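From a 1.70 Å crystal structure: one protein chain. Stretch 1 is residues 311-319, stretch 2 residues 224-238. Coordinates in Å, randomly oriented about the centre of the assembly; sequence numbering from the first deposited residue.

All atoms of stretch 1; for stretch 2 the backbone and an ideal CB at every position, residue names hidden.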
ATOM      1  N   VAL A 311       3.037  12.386  27.114  1.00 11.98           N
ATOM      2  CA  VAL A 311       1.994  12.789  26.187  1.00 12.08           C
ATOM      3  C   VAL A 311       1.635  14.242  26.487  1.00 12.45           C
ATOM      4  O   VAL A 311       1.446  14.597  27.641  1.00 14.07           O
ATOM      5  CB  VAL A 311       0.731  11.928  26.320  1.00 11.21           C
ATOM      6  CG1 VAL A 311      -0.198  12.229  25.113  1.00 12.85           C
ATOM      7  CG2 VAL A 311       1.092  10.391  26.262  1.00 14.15           C
ATOM      8  N   LEU A 312       1.682  15.062  25.456  1.00 11.02           N
ATOM      9  CA  LEU A 312       1.252  16.483  25.604  1.00 11.36           C
ATOM     10  C   LEU A 312       0.006  16.668  24.806  1.00 10.88           C
ATOM     11  O   LEU A 312      -0.005  17.191  23.694  1.00 12.11           O
ATOM     12  CB  LEU A 312       2.378  17.373  25.091  1.00 13.06           C
ATOM     13  CG  LEU A 312       3.794  17.434  25.740  1.00 19.67           C
ATOM     14  CD1 LEU A 312       4.521  16.184  25.707  1.00 22.33           C
ATOM     15  CD2 LEU A 312       4.572  18.413  24.840  1.00 26.62           C
ATOM     16  N   PRO A 313      -1.165  16.288  25.376  1.00 10.76           N
ATOM     17  CA  PRO A 313      -2.371  16.352  24.560  1.00 11.68           C
ATOM     18  C   PRO A 313      -2.779  17.798  24.184  1.00 12.88           C
ATOM     19  O   PRO A 313      -2.469  18.735  24.951  1.00 12.51           O
ATOM     20  CB  PRO A 313      -3.440  15.767  25.525  1.00 13.29           C
ATOM     21  CG  PRO A 313      -2.891  16.091  26.963  1.00 10.71           C
ATOM     22  CD  PRO A 313      -1.409  15.836  26.755  1.00 11.37           C
ATOM     23  N   GLN A 314      -3.406  17.911  23.047  1.00 11.77           N
ATOM     24  CA  GLN A 314      -3.774  19.221  22.460  1.00 13.18           C
ATOM     25  C   GLN A 314      -5.257  19.341  22.171  1.00 13.90           C
ATOM     26  O   GLN A 314      -5.886  20.385  22.446  1.00 14.16           O
ATOM     27  CB  GLN A 314      -2.946  19.479  21.176  1.00 12.26           C
ATOM     28  CG  GLN A 314      -1.440  19.345  21.358  1.00 11.82           C
ATOM     29  CD  GLN A 314      -0.861  20.363  22.364  1.00 11.00           C
ATOM     30  OE1 GLN A 314       0.026  20.012  23.142  1.00 17.47           O
ATOM     31  NE2 GLN A 314      -1.384  21.592  22.353  1.00  8.97           N
ATOM     32  N   TYR A 315      -5.847  18.306  21.572  1.00 11.42           N
ATOM     33  CA  TYR A 315      -7.189  18.464  21.091  1.00 13.87           C
ATOM     34  C   TYR A 315      -7.867  17.094  20.910  1.00 12.49           C
ATOM     35  O   TYR A 315      -7.223  16.038  21.075  1.00 11.81           O
ATOM     36  CB  TYR A 315      -7.225  19.292  19.791  1.00 10.63           C
ATOM     37  CG  TYR A 315      -6.415  18.777  18.587  1.00 17.26           C
ATOM     38  CD1 TYR A 315      -6.178  17.384  18.310  1.00 20.64           C
ATOM     39  CD2 TYR A 315      -5.954  19.719  17.663  1.00 23.23           C
ATOM     40  CE1 TYR A 315      -5.462  17.015  17.153  1.00 21.63           C
ATOM     41  CE2 TYR A 315      -5.318  19.353  16.544  1.00 29.15           C
ATOM     42  CZ  TYR A 315      -5.052  18.026  16.293  1.00 26.18           C
ATOM     43  OH  TYR A 315      -4.389  17.717  15.128  1.00 28.10           O
ATOM     44  N   PHE A 316      -9.159  17.137  20.576  1.00 13.39           N
ATOM     45  CA  PHE A 316      -9.971  15.922  20.302  1.00 14.88           C
ATOM     46  C   PHE A 316      -9.839  14.823  21.351  1.00 11.96           C
ATOM     47  O   PHE A 316     -10.171  15.074  22.517  1.00 14.04           O
ATOM     48  CB  PHE A 316      -9.795  15.483  18.851  1.00 16.57           C
ATOM     49  CG  PHE A 316     -10.307  16.514  17.897  1.00 24.34           C
ATOM     50  CD1 PHE A 316     -11.686  16.838  17.866  1.00 27.01           C
ATOM     51  CD2 PHE A 316      -9.414  17.315  17.157  1.00 31.14           C
ATOM     52  CE1 PHE A 316     -12.193  17.897  17.031  1.00 26.25           C
ATOM     53  CE2 PHE A 316      -9.901  18.391  16.324  1.00 35.98           C
ATOM     54  CZ  PHE A 316     -11.307  18.658  16.265  1.00 34.86           C
ATOM     55  N   ASP A 317      -9.357  13.637  20.950  1.00 12.33           N
ATOM     56  CA  ASP A 317      -9.306  12.462  21.827  1.00 11.25           C
ATOM     57  C   ASP A 317      -8.034  12.399  22.607  1.00 12.53           C
ATOM     58  O   ASP A 317      -7.859  11.477  23.444  1.00 12.22           O
ATOM     59  CB  ASP A 317      -9.370  11.178  20.914  1.00 11.36           C
ATOM     60  CG  ASP A 317      -8.300  11.164  19.870  1.00 20.21           C
ATOM     61  OD1 ASP A 317      -8.038  12.198  19.228  1.00 26.36           O
ATOM     62  OD2 ASP A 317      -7.724  10.086  19.620  1.00 18.04           O
ATOM     63  N   GLN A 318      -7.165  13.418  22.459  1.00 12.74           N
ATOM     64  CA  GLN A 318      -5.790  13.287  23.018  1.00 13.27           C
ATOM     65  C   GLN A 318      -5.712  13.322  24.541  1.00 11.81           C
ATOM     66  O   GLN A 318      -4.863  12.632  25.131  1.00 10.35           O
ATOM     67  CB  GLN A 318      -4.792  14.319  22.423  1.00 12.45           C
ATOM     68  CG  GLN A 318      -4.644  14.066  20.896  1.00 12.79           C
ATOM     69  CD  GLN A 318      -3.933  15.156  20.211  1.00 17.00           C
ATOM     70  OE1 GLN A 318      -3.788  16.251  20.771  1.00 12.61           O
ATOM     71  NE2 GLN A 318      -3.491  14.883  18.957  1.00 16.06           N
ATOM     72  N   PHE A 319      -6.574  14.115  25.190  1.00 11.67           N
ATOM     73  CA  PHE A 319      -6.654  14.147  26.665  1.00 11.22           C
ATOM     74  C   PHE A 319      -7.058  12.863  27.277  1.00 12.10           C
ATOM     75  O   PHE A 319      -6.487  12.466  28.258  1.00 11.82           O
ATOM     76  CB  PHE A 319      -7.634  15.306  27.100  1.00 10.79           C
ATOM     77  CG  PHE A 319      -7.103  16.633  26.601  1.00 11.50           C
ATOM     78  CD1 PHE A 319      -6.101  17.272  27.350  1.00 12.87           C
ATOM     79  CD2 PHE A 319      -7.538  17.161  25.371  1.00 10.89           C
ATOM     80  CE1 PHE A 319      -5.491  18.510  26.843  1.00 11.01           C
ATOM     81  CE2 PHE A 319      -6.941  18.381  24.867  1.00 13.92           C
ATOM     82  CZ  PHE A 319      -5.903  18.993  25.578  1.00 12.36           C
ATOM     83  N   UNK A 224       7.875  12.907  18.376  1.00 14.36           N
ATOM     84  CA  UNK A 224       7.144  12.671  17.139  1.00 16.30           C
ATOM     85  C   UNK A 224       5.786  13.374  17.238  1.00 18.00           C
ATOM     86  O   UNK A 224       4.945  13.062  18.156  1.00 15.79           O
ATOM     87  CB  UNK A 224       6.974  11.173  16.876  1.00 16.30           C
ATOM     88  N   UNK A 225       5.656  14.413  16.411  1.00 18.29           N
ATOM     89  CA  UNK A 225       4.444  15.252  16.315  1.00 20.30           C
ATOM     90  C   UNK A 225       4.090  15.398  14.821  1.00 18.89           C
ATOM     91  O   UNK A 225       4.994  15.650  14.007  1.00 22.45           O
ATOM     92  CB  UNK A 225       4.659  16.619  16.967  1.00 20.30           C
ATOM     93  N   UNK A 226       2.823  15.164  14.469  1.00 19.64           N
ATOM     94  CA  UNK A 226       2.385  15.241  13.055  1.00 19.87           C
ATOM     95  C   UNK A 226       2.031  16.633  12.513  1.00 21.41           C
ATOM     96  O   UNK A 226       2.026  17.639  13.237  1.00 17.29           O
ATOM     97  CB  UNK A 226       1.158  14.344  12.877  1.00 19.87           C
ATOM     98  N   UNK A 227       1.789  16.685  11.214  1.00 20.35           N
ATOM     99  CA  UNK A 227       1.414  17.882  10.558  1.00 21.69           C
ATOM    100  C   UNK A 227       0.162  18.489  11.162  1.00 21.35           C
ATOM    101  O   UNK A 227       0.096  19.713  11.396  1.00 20.95           O
ATOM    102  CB  UNK A 227       1.218  17.614   9.065  1.00 21.69           C
ATOM    103  N   UNK A 228      -0.879  17.681  11.361  1.00 22.40           N
ATOM    104  CA  UNK A 228      -2.157  18.359  11.757  1.00 21.94           C
ATOM    105  C   UNK A 228      -1.988  19.025  13.111  1.00 21.11           C
ATOM    106  O   UNK A 228      -2.454  20.133  13.271  1.00 18.71           O
ATOM    107  CB  UNK A 228      -3.320  17.367  11.811  1.00 21.94           C
ATOM    108  N   UNK A 229      -1.383  18.314  14.047  1.00 21.45           N
ATOM    109  CA  UNK A 229      -1.154  18.848  15.388  1.00 21.82           C
ATOM    110  C   UNK A 229      -0.314  20.130  15.334  1.00 20.01           C
ATOM    111  O   UNK A 229      -0.768  21.110  15.833  1.00 18.99           O
ATOM    112  CB  UNK A 229      -0.464  17.801  16.264  1.00 21.82           C
ATOM    113  N   UNK A 230       0.836  20.125  14.667  1.00 18.46           N
ATOM    114  CA  UNK A 230       1.718  21.317  14.611  1.00 17.58           C
ATOM    115  C   UNK A 230       1.155  22.465  13.808  1.00 18.73           C
ATOM    116  O   UNK A 230       1.435  23.631  14.115  1.00 18.26           O
ATOM    117  CB  UNK A 230       3.075  20.933  14.018  1.00 17.58           C
ATOM    118  N   UNK A 231       0.394  22.139  12.747  1.00 18.93           N
ATOM    119  CA  UNK A 231      -0.405  23.164  12.055  1.00 20.35           C
ATOM    120  C   UNK A 231      -1.320  23.876  13.030  1.00 20.90           C
ATOM    121  O   UNK A 231      -1.556  25.077  12.932  1.00 22.11           O
ATOM    122  CB  UNK A 231      -1.229  22.542  10.926  1.00 20.35           C
ATOM    123  N   UNK A 232      -1.869  23.117  13.963  1.00 19.37           N
ATOM    124  CA  UNK A 232      -2.832  23.690  14.896  1.00 20.58           C
ATOM    125  C   UNK A 232      -2.134  24.466  16.037  1.00 19.10           C
ATOM    126  O   UNK A 232      -2.566  25.550  16.417  1.00 21.11           O
ATOM    127  CB  UNK A 232      -3.712  22.581  15.475  1.00 20.58           C
ATOM    128  N   UNK A 233      -1.086  23.866  16.603  1.00 18.15           N
ATOM    129  CA  UNK A 233      -0.437  24.334  17.822  1.00 16.90           C
ATOM    130  C   UNK A 233       0.637  25.432  17.588  1.00 16.03           C
ATOM    131  O   UNK A 233       0.924  26.202  18.504  1.00 19.55           O
ATOM    132  CB  UNK A 233       0.204  23.138  18.529  1.00 16.90           C
ATOM    133  N   UNK A 234       1.248  25.443  16.421  1.00 17.68           N
ATOM    134  CA  UNK A 234       2.483  26.205  16.274  1.00 19.03           C
ATOM    135  C   UNK A 234       3.647  25.441  16.894  1.00 19.02           C
ATOM    136  O   UNK A 234       3.481  24.273  17.304  1.00 19.22           O
ATOM    137  CB  UNK A 234       2.346  27.587  16.917  1.00 19.03           C
ATOM    138  N   UNK A 235       4.828  26.089  17.004  1.00 20.02           N
ATOM    139  CA  UNK A 235       6.030  25.361  17.410  1.00 17.97           C
ATOM    140  C   UNK A 235       6.036  24.942  18.883  1.00 18.03           C
ATOM    141  O   UNK A 235       6.866  24.089  19.281  1.00 16.71           O
ATOM    142  CB  UNK A 235       7.262  26.223  17.129  1.00 17.97           C
ATOM    143  N   UNK A 236       5.202  25.550  19.727  1.00 15.31           N
ATOM    144  CA  UNK A 236       5.422  25.424  21.185  1.00 16.09           C
ATOM    145  C   UNK A 236       5.607  24.004  21.730  1.00 14.40           C
ATOM    146  O   UNK A 236       6.567  23.807  22.452  1.00 13.84           O
ATOM    147  CB  UNK A 236       4.235  26.057  21.915  1.00 16.09           C
ATOM    148  N   UNK A 237       4.756  23.020  21.375  1.00 16.53           N
ATOM    149  CA  UNK A 237       4.936  21.663  21.964  1.00 14.57           C
ATOM    150  C   UNK A 237       6.241  20.973  21.494  1.00 16.15           C
ATOM    151  O   UNK A 237       6.950  20.343  22.308  1.00 16.18           O
ATOM    152  CB  UNK A 237       3.741  20.780  21.598  1.00 14.57           C
ATOM    153  N   UNK A 238       6.657  21.303  20.275  1.00 15.77           N
ATOM    154  CA  UNK A 238       7.906  20.768  19.725  1.00 15.35           C
ATOM    155  C   UNK A 238       9.077  21.427  20.436  1.00 15.96           C
ATOM    156  O   UNK A 238      10.004  20.744  20.889  1.00 15.73           O
ATOM    157  CB  UNK A 238       7.991  20.996  18.214  1.00 15.35           C
TER

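Position 224 has extended backbone angles (-136/112) and no atom of stretch 1 within 5.5 Å of its ideal CB, so stretch 1 sets no preference; the residue is C224. At 225 the CA-to-CB bond points toward stretch 1, yet the ideal CB again finds nothing within 5.5 Å. Only a long side chain could cross that gap, and the methyls of L312 favour an apolar one. It is M225, extended with chi2 and chi3 both t, and its CE lies 4.2 Å from L312 CD2.

Position 226 is the N-cap of the helix 227-233. Its phi/psi of -84/173 does not demand glycine, and there is room for a CB; small capping residues would suit. It is G226, whose O accepts a hydrogen bond from the backbone N of 230. Position 227 points away and tolerates almost anything: R227, hydrogen-bonded elsewhere in the structure.

At 228 the ideal CB already lies 3.5 Å from Y315 OH, so a side chain that turns away from the hydroxyl suits, and several kinds could do so. M228, with all three chi angles m, keeps its CB 3.5 Å from Y315 OH and carries CG back to 4.7 Å from that same Y315 OH.

Position 229 points sideways, its ideal CB 4.1 Å from Y315 OH, 5.0 Å from Q318 NE2 and 5.4 Å from Q314 CG. A compact, branched apolar residue suits such a three-sided site, though other small ones would be possible. V229, chi1 t, divides its methyls: CG1 is 3.9 Å from Q314 CG, while CG2 is 3.8 Å from Y315 CZ and 3.6 Å from Q318 NE2. Its N is 3.2 Å from Y315 OH, but the angle is too poor for a hydrogen bond.

Positions 230 and 231 make no contact with stretch 1, and many residues would serve; they are L230 and N231. At 232 the ideal CB is already 3.8 Å from Y315 CE2, which favours a small residue. A232 places its CB 3.7 Å from Y315 CE2, at the ring edge.

Position 233 points toward Q314, with room for a small or branched side chain. T233, chi1 p, brings CG2 near the Q314 amide, while its OG1 lies 3.2 Å from V229 O and 2.8 Å from the O of 234.

Position 234 has phi/psi 77/-171; a CB would jam against the preceding carbonyl O, calling for glycine: G234. Positions 235 and 236, P235 and A236, are beyond reach.

At 237 the ideal CB is 4.1 Å from L312 CD2, inviting a compact apolar group. P237 packs its CB 4.2 Å from L312 CD2. Position 238 points away: L238.

Stretch 2, residues 224-238: CMGRMVLNATGPAPL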
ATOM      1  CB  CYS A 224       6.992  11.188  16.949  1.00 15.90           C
ATOM      2  SG  CYS A 224       6.180  10.887  15.318  1.00 21.67           S
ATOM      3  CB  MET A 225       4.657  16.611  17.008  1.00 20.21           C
ATOM      4  CG  MET A 225       4.700  16.364  18.479  1.00 24.71           C
ATOM      5  SD  MET A 225       5.122  17.833  19.340  1.00 27.53           S
ATOM      6  CE  MET A 225       5.592  17.138  20.946  1.00 24.56           C
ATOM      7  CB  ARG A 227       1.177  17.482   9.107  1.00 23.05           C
ATOM      8  CG  ARG A 227       0.796  18.585   8.178  1.00 25.34           C
ATOM      9  CD  ARG A 227       0.871  18.062   6.764  1.00 25.31           C
ATOM     10  NE  ARG A 227       2.274  18.171   6.315  1.00 33.05           N
ATOM     11  CZ  ARG A 227       2.917  17.274   5.567  1.00 37.41           C
ATOM     12  NH1 ARG A 227       2.293  16.183   5.185  1.00 39.70           N
ATOM     13  NH2 ARG A 227       4.206  17.477   5.219  1.00 39.54           N
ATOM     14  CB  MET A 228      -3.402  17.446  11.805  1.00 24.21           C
ATOM     15  CG  MET A 228      -3.966  16.894  10.517  1.00 31.69           C
ATOM     16  SD  MET A 228      -4.611  17.997   9.244  1.00 47.42           S
ATOM     17  CE  MET A 228      -5.917  18.876  10.171  1.00 44.79           C
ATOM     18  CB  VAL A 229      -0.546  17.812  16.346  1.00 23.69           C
ATOM     19  CG1 VAL A 229      -0.280  18.471  17.737  1.00 28.18           C
ATOM     20  CG2 VAL A 229      -1.540  16.635  16.541  1.00 27.17           C
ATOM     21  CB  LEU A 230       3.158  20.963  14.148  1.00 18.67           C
ATOM     22  CG  LEU A 230       3.888  19.947  15.033  1.00 19.82           C
ATOM     23  CD1 LEU A 230       5.195  19.551  14.325  1.00 19.07           C
ATOM     24  CD2 LEU A 230       4.124  20.637  16.418  1.00 21.17           C
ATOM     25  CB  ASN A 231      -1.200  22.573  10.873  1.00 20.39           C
ATOM     26  CG  ASN A 231      -0.299  22.330   9.661  1.00 23.56           C
ATOM     27  OD1 ASN A 231       0.868  22.698   9.696  1.00 25.72           O
ATOM     28  ND2 ASN A 231      -0.839  21.696   8.593  1.00 26.75           N
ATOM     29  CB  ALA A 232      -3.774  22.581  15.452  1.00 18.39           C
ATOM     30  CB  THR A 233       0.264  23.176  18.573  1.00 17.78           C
ATOM     31  OG1 THR A 233       1.287  22.587  17.748  1.00 15.17           O
ATOM     32  CG2 THR A 233      -0.750  22.092  19.075  1.00 17.23           C
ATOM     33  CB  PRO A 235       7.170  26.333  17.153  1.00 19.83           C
ATOM     34  CG  PRO A 235       6.524  27.575  16.541  1.00 22.70           C
ATOM     35  CD  PRO A 235       5.075  27.435  16.433  1.00 22.82           C
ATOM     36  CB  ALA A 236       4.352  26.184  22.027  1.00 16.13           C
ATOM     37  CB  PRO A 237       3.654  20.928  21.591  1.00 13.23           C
ATOM     38  CG  PRO A 237       3.197  21.593  20.372  1.00 16.70           C
ATOM     39  CD  PRO A 237       3.530  23.076  20.552  1.00 16.55           C
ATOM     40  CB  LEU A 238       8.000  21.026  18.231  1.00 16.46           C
ATOM     41  CG  LEU A 238       9.170  20.422  17.435  1.00 15.99           C
ATOM     42  CD1 LEU A 238       9.231  18.870  17.544  1.00 17.78           C
ATOM     43  CD2 LEU A 238       9.138  20.910  15.959  1.00 16.80           C
TER
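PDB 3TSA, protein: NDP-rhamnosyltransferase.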